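Local coordinates for cystathionine beta-lyase family protein, YNBB B.subtilis ortholog (Clostridium acetobutylicum, PDB 3HVY) that probably acts as a pyridoxal-phosphate-dependent carbon-sulfur lyase of the methionine gamma-lyase family, with a putative part in aluminium resistance, at residues L23-A27 with E316-F320; S185-W190 with D332-K338. All blocks are in the same frame, centred on the assembly; numbering follows the deposited sequence.

Overall arrangement
Both contacts involve the region around the C-terminal antiparallel sheet of this fold-type I PLP enzyme, and their centres lie about 19 Å apart. Interaction 1 is peripheral, about 26 Å from the centre of the chain, where helix 18-55 meets the end of helix 287-317. Interaction 2 lies deeper, about 11 Å from that centre, and joins the loop after strand 177-183 of the large mixed sheet to strand 334-338 of the smaller one. The two touch where Phe320 CD1 packs 3.5 Å from Lys338 O and Phe320 CB 4.1 Å from Ile337 CG2. Beside interaction 2, Ile333 reaches Asn245, next to Lys244, which carries the pyridoxal phosphate.

Interaction 1 (L23-A27 with E316-F320); sequences LYERA and ELAGF
Residues 23-27 form a continuous piece of helix, with Ala27 N hydrogen-bonded to Leu23 O at 2.7 Å, and lie against the last turn of helix 287-317 and the turn that follows it. The closest CA pair is Leu23 with Leu317, 6.5 Å apart. Leu23, in the m,t rotamer, points toward the partner and sets CD2 3.6 Å from Leu317 CB and CD1 4.2 Å from Ala318 CB. Arg26 (chi1 m, chi2 t, chi3 p) lays its CB 3.5 Å from Leu317 CD1, a methyl that also lies over one face of the guanidinium. A water joins the pair, accepting from Arg26 NH1 at 2.9 Å and donating to Leu317 O at 2.6 Å. At Ala27, CB stands 4.1 Å from Leu317 CD1, so Leu317 (m,t) spans one helical turn, from Leu23 to Ala27. Gly319, the first residue to leave helical angles, takes positive phi (110°) in a Schellman motif, its N donating to Glu316 O at 2.8 Å. This is apolar packing of a helix flank against a helix C-terminus, with one water bridge. Leu23 and Ala27 also rest on Ile314 of helix 287-317, while helix 411-422 adjoins through Leu419 at Tyr24 and Leu422 at Ala318.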
loop_
_atom_site.group_PDB
_atom_site.type_symbol
_atom_site.label_atom_id
_atom_site.label_comp_id
_atom_site.label_asym_id
_atom_site.label_seq_id
_atom_site.Cartn_x
_atom_site.Cartn_y
_atom_site.Cartn_z
ATOM N N LEU D 23 -21.447 -40.319 0.119
ATOM C CA LEU D 23 -20.076 -40.476 -0.386
ATOM C C LEU D 23 -19.099 -39.665 0.477
ATOM O O LEU D 23 -17.981 -40.113 0.782
ATOM C CB LEU D 23 -20.007 -40.041 -1.854
ATOM C CG LEU D 23 -20.713 -40.976 -2.817
ATOM C CD1 LEU D 23 -20.674 -40.454 -4.246
ATOM C CD2 LEU D 23 -20.110 -42.371 -2.734
ATOM N N TYR D 24 -19.544 -38.473 0.867
ATOM C CA TYR D 24 -18.803 -37.576 1.759
ATOM C C TYR D 24 -18.444 -38.249 3.057
ATOM O O TYR D 24 -17.287 -38.210 3.464
ATOM C CB TYR D 24 -19.629 -36.305 2.017
ATOM C CG TYR D 24 -19.131 -35.447 3.156
ATOM C CD1 TYR D 24 -17.841 -34.931 3.148
ATOM C CD2 TYR D 24 -19.937 -35.161 4.237
ATOM C CE1 TYR D 24 -17.367 -34.157 4.196
ATOM C CE2 TYR D 24 -19.484 -34.362 5.282
ATOM C CZ TYR D 24 -18.204 -33.850 5.254
ATOM O OH TYR D 24 -17.756 -33.073 6.315
ATOM N N GLU D 25 -19.416 -38.878 3.714
ATOM C CA GLU D 25 -19.154 -39.541 4.986
ATOM C C GLU D 25 -18.155 -40.677 4.776
ATOM O O GLU D 25 -17.226 -40.820 5.549
ATOM C CB GLU D 25 -20.449 -40.054 5.687
ATOM N N ARG D 26 -18.341 -41.486 3.734
ATOM C CA ARG D 26 -17.441 -42.606 3.494
ATOM C C ARG D 26 -16.045 -42.087 3.190
ATOM O O ARG D 26 -15.088 -42.511 3.797
ATOM C CB ARG D 26 -17.944 -43.479 2.344
ATOM C CG ARG D 26 -19.303 -44.210 2.642
ATOM C CD ARG D 26 -19.885 -44.911 1.388
ATOM N NE ARG D 26 -18.870 -45.802 0.869
ATOM C CZ ARG D 26 -18.673 -46.128 -0.408
ATOM N NH1 ARG D 26 -19.457 -45.671 -1.369
ATOM N NH2 ARG D 26 -17.658 -46.937 -0.718
ATOM N N ALA D 27 -15.939 -41.134 2.271
ATOM C CA ALA D 27 -14.634 -40.583 1.874
ATOM C C ALA D 27 -13.884 -39.998 3.074
ATOM O O ALA D 27 -12.692 -40.209 3.267
ATOM C CB ALA D 27 -14.821 -39.528 0.743
ATOM N N GLU D 316 -13.378 -41.052 -6.631
ATOM C CA GLU D 316 -13.228 -42.493 -6.819
ATOM C C GLU D 316 -14.468 -43.275 -6.308
ATOM O O GLU D 316 -14.987 -44.158 -7.008
ATOM C CB GLU D 316 -11.972 -42.949 -6.120
ATOM C CG GLU D 316 -11.701 -44.407 -6.083
ATOM C CD GLU D 316 -10.289 -44.666 -5.676
ATOM O OE1 GLU D 316 -9.936 -44.436 -4.496
ATOM O OE2 GLU D 316 -9.534 -45.050 -6.573
ATOM N N LEU D 317 -14.958 -42.916 -5.119
ATOM C CA LEU D 317 -16.199 -43.489 -4.620
ATOM C C LEU D 317 -17.343 -43.286 -5.616
ATOM O O LEU D 317 -18.229 -44.137 -5.751
ATOM C CB LEU D 317 -16.566 -42.903 -3.262
ATOM C CG LEU D 317 -15.616 -43.182 -2.119
ATOM C CD1 LEU D 317 -16.307 -43.027 -0.756
ATOM C CD2 LEU D 317 -15.047 -44.593 -2.302
ATOM N N ALA D 318 -17.285 -42.188 -6.360
ATOM C CA ALA D 318 -18.271 -41.870 -7.389
ATOM C C ALA D 318 -18.062 -42.600 -8.722
ATOM O O ALA D 318 -18.834 -42.398 -9.640
ATOM C CB ALA D 318 -18.282 -40.343 -7.636
ATOM N N GLY D 319 -16.983 -43.362 -8.855
ATOM C CA GLY D 319 -16.720 -44.147 -10.056
ATOM C C GLY D 319 -15.572 -43.672 -10.931
ATOM O O GLY D 319 -15.253 -44.323 -11.895
ATOM N N PHE D 320 -14.918 -42.563 -10.585
ATOM C CA PHE D 320 -13.902 -42.001 -11.447
ATOM C C PHE D 320 -12.493 -42.506 -11.161
ATOM O O PHE D 320 -12.103 -42.708 -9.985
ATOM C CB PHE D 320 -13.918 -40.474 -11.331
ATOM C CG PHE D 320 -15.196 -39.833 -11.806
ATOM C CD1 PHE D 320 -15.395 -39.585 -13.173
ATOM C CD2 PHE D 320 -16.201 -39.506 -10.918
ATOM C CE1 PHE D 320 -16.545 -38.984 -13.621
ATOM C CE2 PHE D 320 -17.376 -38.924 -11.359
ATOM C CZ PHE D 320 -17.562 -38.657 -12.698
HETATM O O HOH W 1 -18.534 -46.149 -4.103
#

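Interaction 2 (S185-W190 with D332-K338); sequences STGYGW and DIIQAIK
Irregular, with an inverse gamma turn centred on Tyr188, residues 185-190 run in the same general direction as 332-338, with CA pairs Ser185-Asp332 at 6.4 Å and Trp190-Ala336 at 7.7 Å. One hydrogen bond joins them: Ser185 OG (chi1 t) donates to Asp332 OD2 at 2.7 Å, an oxygen also hydrogen-bonded with Ser193 OG. Asp332 (chi1 p) accepts from Ile334 N at OD1, 3.0 Å, closing an Asx turn. Strand 334-338 belongs to the C-terminal antiparallel sheet of this fold-type I PLP enzyme, paired with 321-323 and 402-406, so the contact bridges a loop leaving the large mixed sheet to the smaller one. At the other end, Lys338 (t,t,m,t) lies over one face of the Trp190 indole (chi1 t, chi2 -101°): NZ makes a cation-pi contact 3.9 Å from the five-membered ring centroid, and CE a CH-pi contact 3.7 Å from the six-membered one. Apolar packing sets Trp190 CZ3 4.0 Å from Ala336 CB, and the indole extends onto Leu323 and Ile402 of the flanking strands.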
loop_
_atom_site.group_PDB
_atom_site.type_symbol
_atom_site.label_atom_id
_atom_site.label_comp_id
_atom_site.label_asym_id
_atom_site.label_seq_id
_atom_site.Cartn_x
_atom_site.Cartn_y
_atom_site.Cartn_z
ATOM N N SER D 185 6.374 -31.092 -10.337
ATOM C CA SER D 185 4.946 -31.276 -10.586
ATOM C C SER D 185 4.647 -31.623 -12.056
ATOM O O SER D 185 5.117 -30.949 -12.968
ATOM C CB SER D 185 4.205 -29.996 -10.174
ATOM O OG SER D 185 2.817 -30.145 -10.303
ATOM N N THR D 186 3.885 -32.686 -12.293
ATOM C CA THR D 186 3.494 -33.057 -13.652
ATOM C C THR D 186 2.645 -31.921 -14.210
ATOM O O THR D 186 1.949 -31.210 -13.473
ATOM C CB THR D 186 2.567 -34.314 -13.620
ATOM O OG1 THR D 186 3.243 -35.385 -12.955
ATOM C CG2 THR D 186 2.057 -34.725 -15.016
ATOM N N GLY D 187 2.629 -31.712 -15.499
ATOM C CA GLY D 187 1.630 -30.703 -15.923
ATOM C C GLY D 187 0.276 -31.339 -16.269
ATOM O O GLY D 187 -0.369 -32.031 -15.473
ATOM N N TYR D 188 -0.140 -31.118 -17.500
ATOM C CA TYR D 188 -1.366 -31.695 -17.960
ATOM C C TYR D 188 -1.090 -33.090 -18.485
ATOM O O TYR D 188 -1.026 -33.291 -19.690
ATOM C CB TYR D 188 -1.985 -30.846 -19.069
ATOM C CG TYR D 188 -2.618 -29.550 -18.632
ATOM C CD1 TYR D 188 -3.119 -29.382 -17.340
ATOM C CD2 TYR D 188 -2.791 -28.514 -19.544
ATOM C CE1 TYR D 188 -3.723 -28.218 -16.962
ATOM C CE2 TYR D 188 -3.407 -27.333 -19.179
ATOM C CZ TYR D 188 -3.877 -27.189 -17.887
ATOM O OH TYR D 188 -4.490 -26.017 -17.523
ATOM N N GLY D 189 -0.939 -34.066 -17.612
ATOM C CA GLY D 189 -0.789 -35.432 -18.100
ATOM C C GLY D 189 -1.542 -36.423 -17.241
ATOM O O GLY D 189 -2.473 -36.070 -16.524
ATOM N N TRP D 190 -1.153 -37.675 -17.340
ATOM C CA TRP D 190 -1.709 -38.688 -16.496
ATOM C C TRP D 190 -0.500 -39.443 -15.953
ATOM O O TRP D 190 -0.259 -40.577 -16.299
ATOM C CB TRP D 190 -2.698 -39.565 -17.259
ATOM C CG TRP D 190 -3.484 -40.467 -16.371
ATOM C CD1 TRP D 190 -3.259 -41.792 -16.156
ATOM C CD2 TRP D 190 -4.599 -40.109 -15.523
ATOM N NE1 TRP D 190 -4.173 -42.290 -15.269
ATOM C CE2 TRP D 190 -5.010 -41.279 -14.861
ATOM C CE3 TRP D 190 -5.274 -38.912 -15.255
ATOM C CZ2 TRP D 190 -6.079 -41.292 -13.950
ATOM C CZ3 TRP D 190 -6.343 -38.931 -14.373
ATOM C CH2 TRP D 190 -6.736 -40.099 -13.739
ATOM N N ASP D 332 2.991 -32.730 -4.431
ATOM C CA ASP D 332 2.444 -31.427 -4.739
ATOM C C ASP D 332 0.949 -31.377 -4.367
ATOM O O ASP D 332 0.425 -32.329 -3.809
ATOM C CB ASP D 332 2.722 -31.030 -6.182
ATOM C CG ASP D 332 1.991 -31.884 -7.162
ATOM O OD1 ASP D 332 0.951 -32.422 -6.767
ATOM O OD2 ASP D 332 2.425 -32.007 -8.322
ATOM N N ILE D 333 0.310 -30.248 -4.624
ATOM C CA ILE D 333 -1.100 -30.027 -4.247
ATOM C C ILE D 333 -2.118 -30.344 -5.355
ATOM O O ILE D 333 -3.312 -30.102 -5.198
ATOM C CB ILE D 333 -1.369 -28.579 -3.732
ATOM C CG1 ILE D 333 -1.042 -27.527 -4.782
ATOM C CG2 ILE D 333 -0.592 -28.272 -2.416
ATOM C CD1 ILE D 333 -1.639 -26.138 -4.493
ATOM N N ILE D 334 -1.661 -30.923 -6.441
ATOM C CA ILE D 334 -2.526 -31.137 -7.590
ATOM C C ILE D 334 -3.261 -32.481 -7.536
ATOM O O ILE D 334 -2.682 -33.477 -7.108
ATOM C CB ILE D 334 -1.730 -31.147 -8.895
ATOM C CG1 ILE D 334 -0.846 -29.896 -9.020
ATOM C CG2 ILE D 334 -2.678 -31.302 -10.115
ATOM C CD1 ILE D 334 -1.598 -28.632 -8.849
ATOM N N GLN D 335 -4.533 -32.487 -8.000
ATOM C CA GLN D 335 -5.330 -33.682 -8.097
ATOM C C GLN D 335 -5.933 -33.705 -9.474
ATOM O O GLN D 335 -6.571 -32.734 -9.868
ATOM C CB GLN D 335 -6.500 -33.685 -7.119
ATOM C CG GLN D 335 -7.290 -34.999 -7.100
ATOM C CD GLN D 335 -6.400 -36.204 -6.810
ATOM O OE1 GLN D 335 -5.675 -36.198 -5.831
ATOM N NE2 GLN D 335 -6.480 -37.250 -7.650
ATOM N N ALA D 336 -5.781 -34.830 -10.163
ATOM C CA ALA D 336 -6.363 -35.062 -11.503
ATOM C C ALA D 336 -7.538 -36.043 -11.405
ATOM O O ALA D 336 -7.527 -36.956 -10.575
ATOM C CB ALA D 336 -5.268 -35.573 -12.507
ATOM N N ILE D 337 -8.550 -35.835 -12.244
ATOM C CA ILE D 337 -9.746 -36.645 -12.256
ATOM C C ILE D 337 -10.060 -36.938 -13.752
ATOM O O ILE D 337 -10.172 -36.000 -14.534
ATOM C CB ILE D 337 -10.951 -35.881 -11.668
ATOM C CG1 ILE D 337 -10.631 -35.249 -10.283
ATOM C CG2 ILE D 337 -12.222 -36.797 -11.643
ATOM C CD1 ILE D 337 -11.696 -34.249 -9.814
ATOM N N LYS D 338 -10.143 -38.207 -14.139
ATOM C CA LYS D 338 -10.479 -38.574 -15.532
ATOM C C LYS D 338 -12.003 -38.664 -15.668
ATOM O O LYS D 338 -12.614 -39.648 -15.309
ATOM C CB LYS D 338 -9.801 -39.874 -15.908
ATOM C CG LYS D 338 -9.908 -40.267 -17.370
ATOM C CD LYS D 338 -9.158 -41.555 -17.698
ATOM C CE LYS D 338 -7.632 -41.403 -17.504
ATOM N NZ LYS D 338 -6.824 -42.552 -18.029
#